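Local coordinates for protein probable transcriptional regulator (Pseudomonas aeruginosa, PDB 2FBI) that regulates transcription as a MarR-family protein, probably binding DNA as a dimer through winged helix-turn-helix domains, at the interface of chains A and B. Residues are numbered along the deposited sequence; one frame, centred on the assembly and turned at random. Chains: chain A/B, probable transcriptional regulator.

The interface of chains A and B. Residues chain A 15, 18, 40, 59-61, 138; chain B 11-13, 15-17, 19.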
# COMPACT_ATOMS: atom_id res chain seq x y z
N LEU A 15 -2.67 -4.68 -1.62
CA LEU A 15 -2.31 -3.49 -2.33
C LEU A 15 -3.11 -3.31 -3.69
O LEU A 15 -3.57 -2.21 -4.01
CB LEU A 15 -0.81 -3.60 -2.54
CG LEU A 15 0.17 -2.45 -2.42
CD1 LEU A 15 -0.11 -1.41 -1.29
CD2 LEU A 15 1.60 -2.99 -2.35
N ARG A 18 -6.53 -2.35 -2.73
CA ARG A 18 -6.53 -0.93 -2.40
C ARG A 18 -6.53 -0.04 -3.67
O ARG A 18 -7.13 1.05 -3.66
CB ARG A 18 -5.33 -0.54 -1.48
CG ARG A 18 -5.24 0.97 -1.14
CD ARG A 18 -3.81 1.46 -0.61
NE ARG A 18 -3.79 2.92 -0.43
CZ ARG A 18 -3.27 3.77 -1.32
NH1 ARG A 18 -2.74 3.33 -2.46
NH2 ARG A 18 -3.27 5.07 -1.10
N ARG A 40 -4.48 10.85 3.79
CA ARG A 40 -4.22 9.91 4.92
C ARG A 40 -3.85 10.61 6.19
O ARG A 40 -4.31 10.24 7.27
CB ARG A 40 -3.13 8.84 4.62
CG ARG A 40 -3.57 7.94 3.49
CD ARG A 40 -2.90 6.55 3.39
NE ARG A 40 -1.46 6.61 3.20
CZ ARG A 40 -0.83 6.75 2.03
NH1 ARG A 40 0.50 6.74 2.04
NH2 ARG A 40 -1.49 6.92 0.87
N GLN A 59 1.14 5.47 11.51
CA GLN A 59 -0.27 5.18 11.40
C GLN A 59 -0.79 5.48 10.00
O GLN A 59 -1.65 4.74 9.49
CB GLN A 59 -1.01 6.06 12.38
CG GLN A 59 -0.58 5.79 13.80
CD GLN A 59 -1.76 5.61 14.63
OE1 GLN A 59 -2.82 5.27 14.11
NE2 GLN A 59 -1.62 5.83 15.93
N ALA A 60 -0.24 6.56 9.42
CA ALA A 60 -0.65 7.10 8.13
C ALA A 60 -0.01 6.36 7.03
O ALA A 60 -0.32 6.62 5.85
CB ALA A 60 -0.28 8.59 8.00
N CYS A 61 0.89 5.45 7.39
CA CYS A 61 1.58 4.62 6.44
C CYS A 61 2.24 5.52 5.38
O CYS A 61 1.86 5.52 4.19
CB CYS A 61 0.59 3.61 5.83
SG CYS A 61 0.10 2.29 6.99
N LYS A 138 -4.64 -6.68 11.43
CA LYS A 138 -3.75 -5.70 12.00
C LYS A 138 -3.30 -6.14 13.40
O LYS A 138 -2.19 -5.83 13.81
CB LYS A 138 -4.41 -4.33 12.09
CG LYS A 138 -5.00 -3.83 10.77
CD LYS A 138 -5.09 -2.37 10.75
CE LYS A 138 -5.25 -1.74 12.12
NZ LYS A 138 -5.89 -0.41 12.02
N THR B 11 -9.29 2.09 2.67
CA THR B 11 -8.02 2.06 2.01
C THR B 11 -6.82 2.23 3.00
O THR B 11 -5.78 1.57 2.84
CB THR B 11 -7.94 3.19 0.97
OG1 THR B 11 -8.25 4.40 1.64
CG2 THR B 11 -8.97 2.99 -0.20
N LEU B 12 -6.92 3.16 3.95
CA LEU B 12 -5.88 3.22 5.01
C LEU B 12 -5.83 1.89 5.76
O LEU B 12 -4.74 1.34 5.97
CB LEU B 12 -6.09 4.42 5.94
CG LEU B 12 -5.13 4.78 7.09
CD1 LEU B 12 -3.67 4.65 6.72
CD2 LEU B 12 -5.47 6.26 7.50
N THR B 13 -6.99 1.30 6.07
CA THR B 13 -7.06 -0.02 6.77
C THR B 13 -6.43 -1.18 5.98
O THR B 13 -5.72 -2.03 6.55
CB THR B 13 -8.50 -0.34 7.21
OG1 THR B 13 -8.90 0.67 8.13
CG2 THR B 13 -8.64 -1.66 7.92
N LEU B 15 -3.89 -0.84 3.98
CA LEU B 15 -2.49 -0.54 4.05
C LEU B 15 -1.86 -0.87 5.47
O LEU B 15 -0.77 -1.44 5.57
CB LEU B 15 -2.38 0.92 3.69
CG LEU B 15 -1.28 1.51 2.82
CD1 LEU B 15 -0.79 0.65 1.61
CD2 LEU B 15 -1.67 2.92 2.38
N GLN B 16 -2.58 -0.55 6.54
CA GLN B 16 -2.20 -0.98 7.92
C GLN B 16 -2.23 -2.51 8.08
O GLN B 16 -1.28 -3.09 8.59
CB GLN B 16 -3.09 -0.30 8.96
CG GLN B 16 -3.03 1.23 8.94
CD GLN B 16 -4.15 1.86 9.77
OE1 GLN B 16 -5.24 1.33 9.84
NE2 GLN B 16 -3.90 3.02 10.33
N ALA B 17 -3.30 -3.17 7.59
CA ALA B 17 -3.27 -4.63 7.53
C ALA B 17 -2.06 -5.18 6.77
O ALA B 17 -1.47 -6.17 7.22
CB ALA B 17 -4.57 -5.21 7.00
N GLU B 19 0.90 -3.69 6.51
CA GLU B 19 2.11 -3.43 7.36
C GLU B 19 2.20 -4.52 8.40
O GLU B 19 3.21 -5.15 8.54
CB GLU B 19 2.05 -2.06 8.04
CG GLU B 19 2.29 -0.91 7.11
CD GLU B 19 3.69 -0.95 6.47
OE1 GLU B 19 4.70 -1.15 7.21
OE2 GLU B 19 3.78 -0.83 5.23
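Helix 10-22 of chain B lies against chain A so that B:Leu15 becomes the packed centre of the contact, the residue here that buries most surface, 87 Å². Its CD1 points to the two-fold axis and meets CD1 of A:Leu15 tip to tip at 3.6 Å, the two side chains crossing obliquely. CD2 lies in the corner formed by two arginines of chain A. A:Arg18, with CG anti to the backbone N (chi1 178°) and the chain extended as far as NE, crosses the leucine obliquely, CD against its methyls, and NE comes within 3.5 Å of CD2 of B:Leu15. A:Arg40 crosses at about a right angle, and CD2 sits 3.8 Å above its guanidinium plane, near the rim. In that plane NE of A:Arg40 donates to the carbonyl O of A:Ala60 at 2.9 Å, while NH1 reaches the carbonyl O of A:Cys61. The bend at chi3 (-61°) turns the group to both carbonyls, so the same bonds that tie A:Arg40 to the 60-61 loop probably hold its flat face against B:Leu15. A:Cys61 belongs to this packed part, hiding 74 Å²: its CB faces CG of B:Leu15, and SG, anti to the carbonyl carbon (chi1 -72°), meets CG of B:Gln16.

The other flank is polar but close. B:Gln16, extended beyond CG, uses both ends of its amide: NE2 donates to the main-chain O of A:Gln59 at 3.0 Å, on a lone pair, and OE1 accepts from NZ of A:Lys138 at 2.9 Å, well above the amide plane. CD of A:Lys138 packs on CB of B:Gln16 at 3.4 Å. The loose side is at B:Glu19, whose CG lies 3.9 Å from SG of A:Cys61 and which hides merely 16 Å², and at B:Thr13, with 4 Å². Repeated by the two-fold, this patch joins helix 10-22 of one subunit to helices 10-22, 36-48 and 124-138 and the 59-61 segment of the other, and so may help set the spacing of the DNA-binding lobes in the dimer typical of MarR regulators.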